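PDB 6FTF: protein kinase A regulatory subunit, putative from Trypanosoma cruzi, which probably holds a cAMP-independent protein kinase A in check as its regulatory subunit, and binds 7-cyano-7-deazainosine in pockets of its two cyclic nucleotide-binding domains. Local coordinates for residues M61-F66 with E130-V135; T79-Y84 with L136-Y141; D31-I36 with V56-M61; N43-F48 with L177-S182; L114-P119 with T148-R153. One frame throughout, in Å; residues are numbered along the deposited sequence. Where two conformers were deposited one is given.

From the N terminus, contact 3 (31-36 with 56-61) closes first, folding helix 30-42 and helix 51-60 onto each other. Contact 4 opens inside that loop, at 43-48, so it crosses contact 3, and it closes only at 177-182, at the start of strand 181-186 of the second beta roll; contacts 1, 2 and 5 are nested within it. Contact 1 (61-66 with 130-135) starts with Met61, shared with contact 3. Contact 2 (79-84 with 136-141) crosses it and lays the next strand of the same sheet against 130-137. Contact 5 (114-119 with 148-153) crosses both, tying helix 111-116 to helix 149-160. Salt bridges connect Arg138 to Asp117 (contacts 2 and 5) and Arg153 to Asp179 (contacts 4 and 5).

Contact 1 of 5, residues M61-F66 with E130-V135; sequences MQRATF and ELIAWV
Arg63 lies over the indole of Trp134 where two antiparallel strands of the first cyclic nucleotide-binding domain pair in its cupin-type beta roll. The touching atom is CB of Arg63, which makes a CH-pi contact over the six-membered ring at 3.9 Å from the centroid and 16° off the normal. CG of Arg63 is anti to the backbone N (chi1 -175°), and the two side chains run side by side in the same direction. Further along, CD of Arg63 touches both Trp134 CZ2 and Ile132 CG2, while the guanidinium plane stands 58° from that of the ring. Thr65 CG2 continues this face, 4.0 Å from Ile132 CG1.

The other face carries Gln62, Ala64, Phe66, Leu131, Ala133 and Val135. There CB of Ala64 meets CG2 of Val135 at 3.8 Å, and Phe66 CD1 meets Leu131 CD2 at 4.0 Å.

Between the two faces the backbones set the register. Gln62 with Val135, Ala64 with Ala133 and Phe66 with Leu131 are hydrogen-bonded pairs, each joined by two N-H to C=O bonds; Arg63 with Trp134 and Thr65 with Ile132 are the non-hydrogen-bonded pairs between them, where each CA-H points to a carbonyl of a flanking pair.

Strand 62-67 is the outer member of its sheet. On the other flank of strand 130-137, the backbone of Trp134 bonds to Ile85, and the indole NE1 to Gln87 OE1. Leu35 and Ile36 of helix 30-42 also pack on Trp134. At the start of the pairing, a water bridges Gln62 OE1, at 3.0 Å, and Val135 O, at 2.8 Å.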
# COMPACT_ATOMS: atom_id res chain seq x y z
N MET A 61 1.32 -19.92 7.58
CA MET A 61 -0.10 -19.61 7.69
C MET A 61 -0.96 -20.85 7.58
O MET A 61 -0.58 -21.88 6.99
CB MET A 61 -0.47 -18.59 6.62
CG MET A 61 0.24 -17.26 6.86
SD MET A 61 -0.25 -15.95 5.74
CE MET A 61 0.93 -15.93 4.54
N GLN A 62 -2.13 -20.76 8.20
CA GLN A 62 -3.12 -21.83 8.16
C GLN A 62 -4.46 -21.25 7.74
O GLN A 62 -4.77 -20.09 8.02
CB GLN A 62 -3.28 -22.46 9.54
CG GLN A 62 -1.99 -23.00 10.15
CD GLN A 62 -2.20 -23.49 11.56
OE1 GLN A 62 -2.03 -22.74 12.54
NE2 GLN A 62 -2.61 -24.73 11.68
N ARG A 63 -5.28 -22.06 7.09
CA ARG A 63 -6.54 -21.56 6.55
C ARG A 63 -7.66 -21.67 7.56
O ARG A 63 -7.77 -22.67 8.27
CB ARG A 63 -6.91 -22.32 5.29
CG ARG A 63 -8.17 -21.78 4.59
CD ARG A 63 -8.22 -22.31 3.17
NE ARG A 63 -8.25 -23.77 3.17
CZ ARG A 63 -7.78 -24.55 2.21
NH1 ARG A 63 -7.88 -25.86 2.36
NH2 ARG A 63 -7.23 -24.05 1.13
N ALA A 64 -8.52 -20.66 7.59
CA ALA A 64 -9.73 -20.68 8.41
C ALA A 64 -10.90 -20.16 7.59
O ALA A 64 -10.72 -19.35 6.69
CB ALA A 64 -9.55 -19.80 9.65
N THR A 65 -12.10 -20.64 7.91
CA THR A 65 -13.28 -20.15 7.23
C THR A 65 -14.33 -19.76 8.25
O THR A 65 -14.37 -20.28 9.37
CB THR A 65 -13.88 -21.17 6.26
OG1 THR A 65 -14.40 -22.28 6.99
CG2 THR A 65 -12.85 -21.62 5.26
N PHE A 66 -15.21 -18.86 7.81
CA PHE A 66 -16.25 -18.27 8.63
C PHE A 66 -17.49 -18.09 7.76
O PHE A 66 -17.42 -18.09 6.53
CB PHE A 66 -15.83 -16.91 9.17
CG PHE A 66 -14.59 -16.95 10.02
CD1 PHE A 66 -13.33 -16.80 9.45
CD2 PHE A 66 -14.69 -17.15 11.38
CE1 PHE A 66 -12.19 -16.86 10.23
CE2 PHE A 66 -13.54 -17.20 12.18
CZ PHE A 66 -12.30 -17.06 11.59
N GLU A 130 -19.81 -16.30 3.13
CA GLU A 130 -18.64 -16.98 3.67
C GLU A 130 -17.46 -16.02 3.65
O GLU A 130 -17.46 -15.02 2.93
CB GLU A 130 -18.25 -18.24 2.87
CG GLU A 130 -19.36 -19.25 2.68
CD GLU A 130 -20.19 -19.01 1.44
OE1 GLU A 130 -19.75 -18.27 0.52
OE2 GLU A 130 -21.30 -19.58 1.37
N LEU A 131 -16.44 -16.35 4.43
CA LEU A 131 -15.16 -15.67 4.38
C LEU A 131 -14.07 -16.70 4.58
O LEU A 131 -14.18 -17.58 5.45
CB LEU A 131 -15.10 -14.55 5.43
CG LEU A 131 -13.83 -13.71 5.46
CD1 LEU A 131 -14.15 -12.29 5.96
CD2 LEU A 131 -12.76 -14.34 6.35
N ILE A 132 -13.04 -16.63 3.75
CA ILE A 132 -11.89 -17.52 3.82
C ILE A 132 -10.68 -16.65 4.15
O ILE A 132 -10.46 -15.63 3.48
CB ILE A 132 -11.65 -18.25 2.49
CG1 ILE A 132 -12.86 -19.10 2.12
CG2 ILE A 132 -10.39 -19.11 2.55
CD1 ILE A 132 -12.93 -19.48 0.66
N ALA A 133 -9.90 -17.06 5.13
CA ALA A 133 -8.73 -16.30 5.55
C ALA A 133 -7.53 -17.22 5.75
O ALA A 133 -7.67 -18.42 6.00
CB ALA A 133 -8.99 -15.56 6.85
N TRP A 134 -6.35 -16.62 5.67
CA TRP A 134 -5.10 -17.25 6.04
C TRP A 134 -4.60 -16.60 7.32
O TRP A 134 -4.62 -15.37 7.45
CB TRP A 134 -4.08 -17.15 4.90
CG TRP A 134 -4.50 -17.97 3.73
CD1 TRP A 134 -5.25 -17.55 2.65
CD2 TRP A 134 -4.28 -19.37 3.53
NE1 TRP A 134 -5.47 -18.60 1.80
CE2 TRP A 134 -4.89 -19.72 2.31
CE3 TRP A 134 -3.61 -20.36 4.25
CZ2 TRP A 134 -4.85 -21.02 1.81
CZ3 TRP A 134 -3.57 -21.64 3.74
CH2 TRP A 134 -4.19 -21.96 2.54
N VAL A 135 -4.18 -17.42 8.28
CA VAL A 135 -3.98 -16.98 9.66
C VAL A 135 -2.54 -17.19 10.08
O VAL A 135 -1.98 -18.28 9.91
CB VAL A 135 -4.93 -17.74 10.60
CG1 VAL A 135 -4.91 -17.11 12.01
CG2 VAL A 135 -6.34 -17.77 10.02
O HOH W 1 -1.27 -19.86 12.17

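Contact 2 of 5, residues T79-Y84 with L136-Y141; sequences TCNKLY and LDRDTY
Asn81 and Arg138 meet where the strand pairing of 82-86 with 130-137 gives out. Their side chains lie alongside each other, and Asn81 CB sits 4.1 Å from Arg138 CD. The polar ends have other partners: Asn81 ND2 bonds to Thr78 O, and Arg138 NH2 forms a salt bridge with Asp117. A water lies between the backbones, donating to Asn81 O at 2.7 Å and accepting from Arg138 N at 2.9 Å.

Lys82 follows, but its chain bends at chi3 and chi4 back toward its own loop, where NZ donates to Cys80 O. With Leu83 the sheet is regular: Leu83 N donates to Leu136 O, and Leu136 N to Leu83 O at 2.8 Å, an antiparallel hydrogen-bonded pair. Leu83 CD2 reaches CD1 of Tyr141 at 3.9 Å. Leu114 of helix 111-116 packs on both residues.

Next after Leu136, Asp137 is the N-cap of helix 138-145. OD2 accepts from Thr140 N, met from above the carboxylate plane, and OD1 takes the Thr140 hydroxyl on its syn lone pair. The contact joins the beta roll of the first cyclic nucleotide-binding domain to the helix after its last strand, probably the B helix of the family. The aspartate satisfies an N-H of the first turn and probably interacts favourably with the helix dipole.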
# COMPACT_ATOMS: atom_id res chain seq x y z
N THR A 79 -7.70 -13.61 23.76
CA THR A 79 -7.40 -14.96 23.31
C THR A 79 -7.27 -15.08 21.80
O THR A 79 -7.23 -16.20 21.28
CB THR A 79 -8.51 -15.89 23.80
OG1 THR A 79 -9.77 -15.38 23.37
CG2 THR A 79 -8.50 -15.99 25.30
N CYS A 80 -7.22 -13.96 21.08
CA CYS A 80 -7.07 -14.00 19.64
C CYS A 80 -5.58 -14.07 19.31
O CYS A 80 -5.03 -15.16 19.12
CB CYS A 80 -7.75 -12.79 19.01
SG CYS A 80 -7.54 -12.71 17.23
N ASN A 81 -4.91 -12.92 19.27
CA ASN A 81 -3.47 -12.87 19.08
C ASN A 81 -3.06 -13.50 17.75
O ASN A 81 -1.98 -14.06 17.63
CB ASN A 81 -2.72 -13.55 20.23
CG ASN A 81 -3.22 -13.12 21.58
OD1 ASN A 81 -3.23 -11.93 21.89
ND2 ASN A 81 -3.66 -14.08 22.39
N LYS A 82 -3.93 -13.41 16.75
CA LYS A 82 -3.68 -13.95 15.43
C LYS A 82 -3.93 -12.86 14.40
O LYS A 82 -4.73 -11.94 14.63
CB LYS A 82 -4.61 -15.13 15.15
CG LYS A 82 -4.28 -16.34 16.01
CD LYS A 82 -5.32 -17.45 15.85
CE LYS A 82 -6.56 -17.19 16.67
NZ LYS A 82 -6.31 -17.50 18.11
N LEU A 83 -3.25 -12.96 13.26
CA LEU A 83 -3.42 -12.06 12.13
C LEU A 83 -4.14 -12.82 11.02
O LEU A 83 -3.71 -13.91 10.64
CB LEU A 83 -2.06 -11.61 11.63
CG LEU A 83 -2.06 -10.65 10.44
CD1 LEU A 83 -2.64 -9.30 10.81
CD2 LEU A 83 -0.63 -10.48 9.90
N TYR A 84 -5.23 -12.27 10.52
CA TYR A 84 -6.02 -12.90 9.46
C TYR A 84 -5.87 -12.07 8.20
O TYR A 84 -6.09 -10.86 8.23
CB TYR A 84 -7.50 -12.90 9.83
CG TYR A 84 -7.82 -13.74 11.02
CD1 TYR A 84 -7.58 -13.30 12.30
CD2 TYR A 84 -8.33 -15.03 10.86
CE1 TYR A 84 -7.88 -14.11 13.40
CE2 TYR A 84 -8.62 -15.83 11.92
CZ TYR A 84 -8.38 -15.38 13.18
OH TYR A 84 -8.67 -16.22 14.23
N LEU A 136 -1.96 -16.14 10.66
CA LEU A 136 -0.58 -16.13 11.12
C LEU A 136 -0.55 -15.98 12.64
O LEU A 136 -1.33 -15.23 13.21
CB LEU A 136 0.19 -14.97 10.49
CG LEU A 136 1.69 -14.93 10.71
CD1 LEU A 136 2.37 -16.12 10.04
CD2 LEU A 136 2.28 -13.64 10.19
N ASP A 137 0.37 -16.70 13.28
CA ASP A 137 0.53 -16.64 14.72
C ASP A 137 1.30 -15.39 15.14
O ASP A 137 2.06 -14.79 14.38
CB ASP A 137 1.27 -17.89 15.20
CG ASP A 137 2.72 -17.92 14.73
OD1 ASP A 137 2.97 -18.23 13.54
OD2 ASP A 137 3.61 -17.60 15.56
N ARG A 138 1.11 -15.04 16.42
CA ARG A 138 1.71 -13.83 16.99
C ARG A 138 3.23 -13.85 16.89
O ARG A 138 3.84 -12.84 16.54
CB ARG A 138 1.28 -13.70 18.45
CG ARG A 138 2.00 -12.62 19.24
CD ARG A 138 1.26 -12.47 20.57
NE ARG A 138 1.75 -11.42 21.45
CZ ARG A 138 1.19 -11.14 22.63
NH1 ARG A 138 0.14 -11.84 23.04
NH2 ARG A 138 1.67 -10.17 23.39
N ASP A 139 3.87 -14.97 17.26
CA ASP A 139 5.32 -14.97 17.32
C ASP A 139 5.93 -14.78 15.94
O ASP A 139 6.91 -14.05 15.78
CB ASP A 139 5.85 -16.25 17.97
CG ASP A 139 5.62 -16.29 19.48
OD1 ASP A 139 5.24 -15.26 20.07
OD2 ASP A 139 5.83 -17.37 20.08
N THR A 140 5.34 -15.40 14.91
CA THR A 140 5.88 -15.17 13.58
C THR A 140 5.67 -13.73 13.16
O THR A 140 6.56 -13.13 12.55
CB THR A 140 5.28 -16.14 12.57
OG1 THR A 140 5.52 -17.48 13.01
CG2 THR A 140 5.91 -15.97 11.22
N TYR A 141 4.49 -13.17 13.43
CA TYR A 141 4.28 -11.76 13.11
C TYR A 141 5.33 -10.89 13.81
O TYR A 141 5.98 -10.05 13.18
CB TYR A 141 2.86 -11.30 13.47
CG TYR A 141 2.73 -9.83 13.16
CD1 TYR A 141 2.60 -9.37 11.85
CD2 TYR A 141 2.86 -8.88 14.16
CE1 TYR A 141 2.55 -8.01 11.57
CE2 TYR A 141 2.83 -7.52 13.89
CZ TYR A 141 2.67 -7.10 12.59
OH TYR A 141 2.66 -5.74 12.33
O HOH W 2 -0.88 -16.52 18.00

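Contact 3 of 5, residues D31-I36 with V56-M61; sequences DEMNLI and VVAGAM
Ile36 presses on Ala58 where helix 30-42 meets helix 51-60, the two helices that, with the 3-10 turn between them, probably correspond to the N3A motif of protein kinase A regulatory subunits. The short segments are 9.7 Å apart at closest approach, with their N-to-C directions 112° apart, so they meet over a small patch and no hydrogen bond crosses it.

The tight part is buried. Ile36 points its CB toward the other helix, and CG2, anti to the backbone N, lands on Ala58 CB at 3.5 Å. The CA atoms of Ile36 and Ala58 are 5.9 Å apart. Leu40, a turn further along helix 30-42, also packs on Ala58; Val57 and Ala60 touch Leu136 of strand 130-137, which joins helix 51-60 to the beta roll.

The looser side belongs to Met33, partly exposed and modelled in two conformers. In the one described, its chain bends at both chi2 and chi3 (-59° and -68°), turning the thioether in toward helix 51-60; Gly59 contributes only backbone there, its N 4.4 Å from Met33 SD. Lys28 NZ bonds to Gly59 O near the end of helix 51-60 and to Met61 O just beyond it. At the end of the bent Met33 chain, CE rests 3.9 Å from Ala58 CB.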
# COMPACT_ATOMS: atom_id res chain seq x y z
N ASP A 31 0.53 -24.16 -5.81
CA ASP A 31 -0.63 -23.31 -6.05
C ASP A 31 -1.04 -22.56 -4.78
O ASP A 31 -1.41 -21.38 -4.85
CB ASP A 31 -1.80 -24.13 -6.60
CG ASP A 31 -1.64 -24.49 -8.08
OD1 ASP A 31 -1.08 -23.70 -8.86
OD2 ASP A 31 -2.11 -25.59 -8.47
N GLU A 32 -0.99 -23.22 -3.62
CA GLU A 32 -1.27 -22.51 -2.37
C GLU A 32 -0.25 -21.42 -2.11
O GLU A 32 -0.60 -20.30 -1.70
CB GLU A 32 -1.29 -23.47 -1.18
CG GLU A 32 -2.50 -24.37 -1.12
CD GLU A 32 -2.35 -25.50 -0.11
OE1 GLU A 32 -1.22 -25.93 0.21
OE2 GLU A 32 -3.39 -25.98 0.38
N MET A 33 1.04 -21.72 -2.30
CA MET A 33 2.07 -20.71 -2.12
C MET A 33 1.81 -19.52 -3.02
O MET A 33 1.90 -18.37 -2.58
CB MET A 33 3.45 -21.30 -2.42
CG MET A 33 3.96 -22.21 -1.33
SD MET A 33 4.08 -21.35 0.24
CE MET A 33 5.42 -20.21 -0.06
N ASN A 34 1.47 -19.76 -4.29
CA ASN A 34 1.22 -18.65 -5.20
C ASN A 34 0.07 -17.78 -4.70
O ASN A 34 0.16 -16.55 -4.73
CB ASN A 34 0.90 -19.18 -6.60
CG ASN A 34 2.11 -19.81 -7.26
OD1 ASN A 34 3.24 -19.60 -6.83
ND2 ASN A 34 1.86 -20.60 -8.29
N LEU A 35 -1.03 -18.41 -4.28
CA LEU A 35 -2.19 -17.67 -3.80
C LEU A 35 -1.84 -16.82 -2.59
O LEU A 35 -2.13 -15.62 -2.54
CB LEU A 35 -3.31 -18.66 -3.47
CG LEU A 35 -4.65 -18.11 -2.98
CD1 LEU A 35 -5.66 -19.22 -3.01
CD2 LEU A 35 -4.64 -17.53 -1.57
N ILE A 36 -1.21 -17.44 -1.60
CA ILE A 36 -0.94 -16.74 -0.35
C ILE A 36 0.08 -15.64 -0.58
O ILE A 36 -0.06 -14.52 -0.08
CB ILE A 36 -0.46 -17.72 0.73
CG1 ILE A 36 -1.52 -18.78 1.01
CG2 ILE A 36 -0.12 -16.98 1.97
CD1 ILE A 36 -0.99 -19.96 1.74
N VAL A 56 8.42 -17.64 3.71
CA VAL A 56 8.42 -18.20 5.07
C VAL A 56 7.10 -17.89 5.76
O VAL A 56 6.48 -18.76 6.39
CB VAL A 56 9.62 -17.67 5.88
CG1 VAL A 56 9.51 -18.07 7.34
CG2 VAL A 56 10.94 -18.17 5.31
N VAL A 57 6.67 -16.63 5.70
CA VAL A 57 5.43 -16.23 6.34
C VAL A 57 4.27 -17.02 5.75
O VAL A 57 3.42 -17.54 6.48
CB VAL A 57 5.24 -14.71 6.20
CG1 VAL A 57 3.86 -14.29 6.64
CG2 VAL A 57 6.29 -13.96 7.03
N ALA A 58 4.21 -17.13 4.42
CA ALA A 58 3.17 -17.91 3.77
C ALA A 58 3.15 -19.35 4.27
O ALA A 58 2.08 -19.91 4.56
CB ALA A 58 3.30 -17.85 2.25
N GLY A 59 4.32 -19.96 4.39
CA GLY A 59 4.40 -21.31 4.90
C GLY A 59 3.87 -21.46 6.30
O GLY A 59 3.38 -22.53 6.67
N ALA A 60 3.96 -20.41 7.11
CA ALA A 60 3.52 -20.46 8.49
C ALA A 60 2.02 -20.26 8.64
O ALA A 60 1.49 -20.46 9.74
CB ALA A 60 4.22 -19.38 9.32
N MET A 61 1.32 -19.92 7.58
CA MET A 61 -0.10 -19.61 7.69
C MET A 61 -0.96 -20.85 7.58
O MET A 61 -0.58 -21.88 6.99
CB MET A 61 -0.47 -18.59 6.62
CG MET A 61 0.24 -17.26 6.86
SD MET A 61 -0.25 -15.95 5.74
CE MET A 61 0.93 -15.93 4.54

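Contact 4 of 5, residues N43-F48 with L177-S182; sequences NVLFSF and LADALS
Val44 O faces Asp179 O across a single water, which donates to the first at 2.8 Å and to the second at 2.7 Å. The Ser47 hydroxyl also donates to Val44 O, so the carbonyl is gripped twice, and a weak bond from Ser47 N adds to it. The 3-10 turn here probably belongs to the N3A motif, as in protein kinase A regulatory subunits; it docks on the type I turn from Ala178 to Leu181, between helix 171-178 and strand 181-186.

An Asx turn opens the 3-10 turn, Asn43 OD1 accepting from Leu45 N at 2.9 Å. Val44 then packs across Asp179 at about a right angle: CG2, held between the backbone N and the carbonyl carbon, touches Asp179 CB at 3.6 Å, and CG1 touches Ala180 CB. Ser47 OG sits against the same Ala180 methyl. The Asp179 carboxylate, buried, is paired with Arg153 of helix 149-160 through a salt bridge at OD2, which should offset its charge.

Phe48, whose CB points at the turn, brings its ring against the backbone carbonyls of Asp179, Ala180 and Leu181. Asp179 O comes to the ring edge near its plane, 3.5 Å from CE2. Arg152 lies against Phe48 as well, and further out the ring atom CE1 reaches Ser182 CB at 3.8 Å.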
# COMPACT_ATOMS: atom_id res chain seq x y z
N ASN A 43 -0.51 -6.64 0.40
CA ASN A 43 -0.97 -6.14 1.69
C ASN A 43 0.14 -5.36 2.37
O ASN A 43 1.26 -5.85 2.50
CB ASN A 43 -1.43 -7.31 2.57
CG ASN A 43 -2.00 -6.84 3.88
OD1 ASN A 43 -1.27 -6.33 4.73
ND2 ASN A 43 -3.30 -7.00 4.07
N VAL A 44 -0.18 -4.15 2.81
CA VAL A 44 0.84 -3.23 3.28
C VAL A 44 1.62 -3.72 4.49
O VAL A 44 2.73 -3.22 4.73
CB VAL A 44 0.27 -1.83 3.58
CG1 VAL A 44 -0.44 -1.27 2.37
CG2 VAL A 44 -0.63 -1.86 4.82
N LEU A 45 1.10 -4.66 5.27
CA LEU A 45 1.82 -5.12 6.45
C LEU A 45 3.09 -5.87 6.10
O LEU A 45 3.95 -6.05 6.98
CB LEU A 45 0.94 -6.05 7.28
CG LEU A 45 -0.28 -5.40 7.92
CD1 LEU A 45 -1.21 -6.44 8.49
CD2 LEU A 45 0.12 -4.40 8.99
N PHE A 46 3.24 -6.31 4.85
CA PHE A 46 4.38 -7.12 4.42
C PHE A 46 5.26 -6.38 3.41
O PHE A 46 6.11 -7.00 2.78
CB PHE A 46 3.87 -8.45 3.85
CG PHE A 46 2.89 -9.14 4.75
CD1 PHE A 46 3.31 -9.99 5.75
CD2 PHE A 46 1.55 -8.89 4.63
CE1 PHE A 46 2.39 -10.59 6.59
CE2 PHE A 46 0.62 -9.49 5.46
CZ PHE A 46 1.04 -10.33 6.44
N SER A 47 5.09 -5.07 3.30
CA SER A 47 5.64 -4.29 2.20
C SER A 47 7.14 -4.44 2.05
O SER A 47 7.65 -4.40 0.91
CB SER A 47 5.34 -2.80 2.39
OG SER A 47 3.96 -2.55 2.33
N PHE A 48 7.88 -4.50 3.14
CA PHE A 48 9.34 -4.47 3.08
C PHE A 48 9.99 -5.82 3.36
O PHE A 48 11.20 -5.88 3.57
CB PHE A 48 9.88 -3.28 3.90
CG PHE A 48 9.42 -1.96 3.34
CD1 PHE A 48 10.02 -1.42 2.20
CD2 PHE A 48 8.30 -1.31 3.86
CE1 PHE A 48 9.55 -0.27 1.63
CE2 PHE A 48 7.82 -0.15 3.29
CZ PHE A 48 8.45 0.38 2.17
N LEU A 177 -1.28 3.72 4.65
CA LEU A 177 -0.39 4.24 3.61
C LEU A 177 1.05 4.28 4.12
O LEU A 177 1.98 3.86 3.42
CB LEU A 177 -0.89 5.62 3.17
CG LEU A 177 0.03 6.38 2.23
CD1 LEU A 177 0.28 5.64 0.93
CD2 LEU A 177 -0.55 7.74 1.97
N ALA A 178 1.26 4.80 5.33
CA ALA A 178 2.61 4.89 5.87
C ALA A 178 3.31 3.53 5.89
O ALA A 178 4.53 3.45 5.68
CB ALA A 178 2.59 5.47 7.29
N ASP A 179 2.56 2.46 6.17
CA ASP A 179 3.12 1.11 6.21
C ASP A 179 3.83 0.73 4.91
O ASP A 179 4.70 -0.13 4.92
CB ASP A 179 2.00 0.08 6.44
CG ASP A 179 1.50 0.01 7.87
OD1 ASP A 179 2.30 0.23 8.81
OD2 ASP A 179 0.29 -0.29 8.05
N ALA A 180 3.43 1.32 3.79
CA ALA A 180 3.93 0.97 2.46
C ALA A 180 4.91 2.00 1.91
O ALA A 180 5.37 1.84 0.77
CB ALA A 180 2.76 0.78 1.49
N LEU A 181 5.28 3.03 2.67
CA LEU A 181 6.14 4.09 2.16
C LEU A 181 7.59 3.88 2.56
O LEU A 181 7.91 3.40 3.65
CB LEU A 181 5.69 5.46 2.68
CG LEU A 181 4.34 5.96 2.20
CD1 LEU A 181 3.99 7.26 2.89
CD2 LEU A 181 4.30 6.14 0.71
N SER A 182 8.47 4.30 1.65
CA SER A 182 9.88 4.49 1.94
C SER A 182 10.27 5.85 1.41
O SER A 182 9.47 6.53 0.77
CB SER A 182 10.75 3.37 1.34
OG SER A 182 10.68 3.39 -0.07
O HOH W 3 4.86 -2.44 6.34

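Contact 5 of 5, residues L114-P119 with T148-R153; sequences LMYDTP and TAIRRR
The end of helix 111-116 and the first turn of helix 149-160 come nearest at Met115 and Ile150, whose CA atoms are 8.0 Å apart, so side chains make most of the contact. Met115, given in one of two conformers, has CG anti to the backbone N (chi1 -167°). It slides past Ile150 and reaches Arg153 tip to tip: SD sits 3.5 Å above the guanidinium plane, offset toward the rim, and CE touches Ala149 CB at 3.8 Å.

Tyr116 adds the polar link. Arg153 NH1 donates to Tyr116 OH at 2.9 Å, a bent bond (138° at the hydrogen) with the oxygen tilted 27° from the guanidinium plane. NH1 lies at the ring edge, in plane, while Ile150 CD1 approaches Tyr116 CE1 at 4.0 Å. The other amino group, Arg153 NH2, is held by a salt bridge to Asp179. The guanidinium is thus held at NH1 and NH2, with NE also hydrogen-bonded and sulfur over one face.

Beyond Tyr116 the chain leaves the helix at Asp117 with positive phi. The side chain of Tyr116 is about 8 Å from bound 7-cyano-7-deazainosine. By its place and sequence, helix 111-116 is probably the helix of the phosphate-binding cassette, as in other protein kinase A regulatory subunits, linked here to the helix that leads toward the second domain.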
# COMPACT_ATOMS: atom_id res chain seq x y z
N LEU A 114 -1.71 -6.94 17.44
CA LEU A 114 -0.36 -7.49 17.40
C LEU A 114 0.70 -6.41 17.39
O LEU A 114 1.73 -6.55 18.05
CB LEU A 114 -0.22 -8.41 16.18
CG LEU A 114 -0.98 -9.72 16.27
CD1 LEU A 114 -0.98 -10.42 14.94
CD2 LEU A 114 -0.39 -10.60 17.33
N MET A 115 0.47 -5.32 16.67
CA MET A 115 1.45 -4.25 16.60
C MET A 115 1.56 -3.50 17.92
O MET A 115 2.65 -3.08 18.31
CB MET A 115 1.08 -3.31 15.45
CG MET A 115 2.18 -2.32 15.04
SD MET A 115 1.76 -1.27 13.61
CE MET A 115 1.82 -2.44 12.25
N TYR A 116 0.44 -3.30 18.61
CA TYR A 116 0.40 -2.44 19.79
C TYR A 116 0.12 -3.19 21.09
O TYR A 116 -0.02 -2.55 22.15
CB TYR A 116 -0.62 -1.33 19.56
CG TYR A 116 -0.26 -0.45 18.37
CD1 TYR A 116 0.85 0.37 18.42
CD2 TYR A 116 -1.02 -0.45 17.21
CE1 TYR A 116 1.20 1.16 17.32
CE2 TYR A 116 -0.68 0.34 16.14
CZ TYR A 116 0.42 1.14 16.21
OH TYR A 116 0.68 1.90 15.12
N ASP A 117 0.04 -4.52 21.04
CA ASP A 117 -0.02 -5.37 22.23
C ASP A 117 -1.18 -4.97 23.14
O ASP A 117 -1.00 -4.57 24.29
CB ASP A 117 1.31 -5.41 22.98
CG ASP A 117 1.41 -6.58 23.94
OD1 ASP A 117 0.83 -7.65 23.64
OD2 ASP A 117 2.07 -6.44 24.99
N THR A 118 -2.38 -5.09 22.61
CA THR A 118 -3.57 -4.70 23.35
C THR A 118 -4.70 -5.69 23.04
O THR A 118 -4.69 -6.33 21.99
CB THR A 118 -3.94 -3.26 22.96
OG1 THR A 118 -4.86 -2.70 23.91
CG2 THR A 118 -4.51 -3.18 21.53
N PRO A 119 -5.66 -5.83 23.95
CA PRO A 119 -6.81 -6.69 23.66
C PRO A 119 -7.58 -6.16 22.46
O PRO A 119 -7.44 -5.01 22.05
CB PRO A 119 -7.65 -6.62 24.94
CG PRO A 119 -6.68 -6.28 26.00
CD PRO A 119 -5.72 -5.33 25.34
N THR A 148 10.35 -2.69 11.68
CA THR A 148 10.36 -1.29 12.05
C THR A 148 9.02 -0.60 11.79
O THR A 148 9.00 0.61 11.52
CB THR A 148 11.51 -0.56 11.36
OG1 THR A 148 11.41 -0.76 9.95
CG2 THR A 148 12.87 -1.06 11.87
N ALA A 149 7.91 -1.32 11.91
CA ALA A 149 6.61 -0.76 11.57
C ALA A 149 6.30 0.51 12.33
O ALA A 149 5.75 1.46 11.77
CB ALA A 149 5.50 -1.78 11.83
N ILE A 150 6.58 0.54 13.63
CA ILE A 150 6.23 1.72 14.42
C ILE A 150 7.08 2.91 14.01
O ILE A 150 6.58 4.04 13.87
CB ILE A 150 6.28 1.38 15.92
CG1 ILE A 150 5.13 0.40 16.26
CG2 ILE A 150 6.20 2.64 16.77
CD1 ILE A 150 5.04 -0.05 17.72
N ARG A 151 8.39 2.70 13.81
CA ARG A 151 9.27 3.76 13.35
C ARG A 151 8.83 4.29 11.99
O ARG A 151 8.87 5.50 11.76
CB ARG A 151 10.70 3.22 13.25
CG ARG A 151 11.71 4.17 12.67
CD ARG A 151 13.07 3.48 12.52
NE ARG A 151 14.10 4.37 11.99
CZ ARG A 151 14.84 5.19 12.72
NH1 ARG A 151 14.69 5.26 14.04
NH2 ARG A 151 15.75 5.96 12.13
N ARG A 152 8.43 3.40 11.09
CA ARG A 152 7.99 3.83 9.77
C ARG A 152 6.75 4.69 9.87
O ARG A 152 6.64 5.74 9.23
CB ARG A 152 7.76 2.61 8.89
CG ARG A 152 7.43 2.95 7.44
CD ARG A 152 7.16 1.73 6.60
NE ARG A 152 8.28 0.78 6.62
CZ ARG A 152 8.31 -0.37 7.28
NH1 ARG A 152 7.27 -0.81 7.97
NH2 ARG A 152 9.39 -1.13 7.22
N ARG A 153 5.79 4.27 10.70
CA ARG A 153 4.61 5.10 10.92
C ARG A 153 4.98 6.47 11.49
O ARG A 153 4.42 7.49 11.07
CB ARG A 153 3.62 4.35 11.81
CG ARG A 153 2.90 3.22 11.05
CD ARG A 153 2.16 2.27 11.98
NE ARG A 153 1.29 1.41 11.20
CZ ARG A 153 0.02 1.17 11.45
NH1 ARG A 153 -0.56 1.60 12.56
NH2 ARG A 153 -0.67 0.43 10.60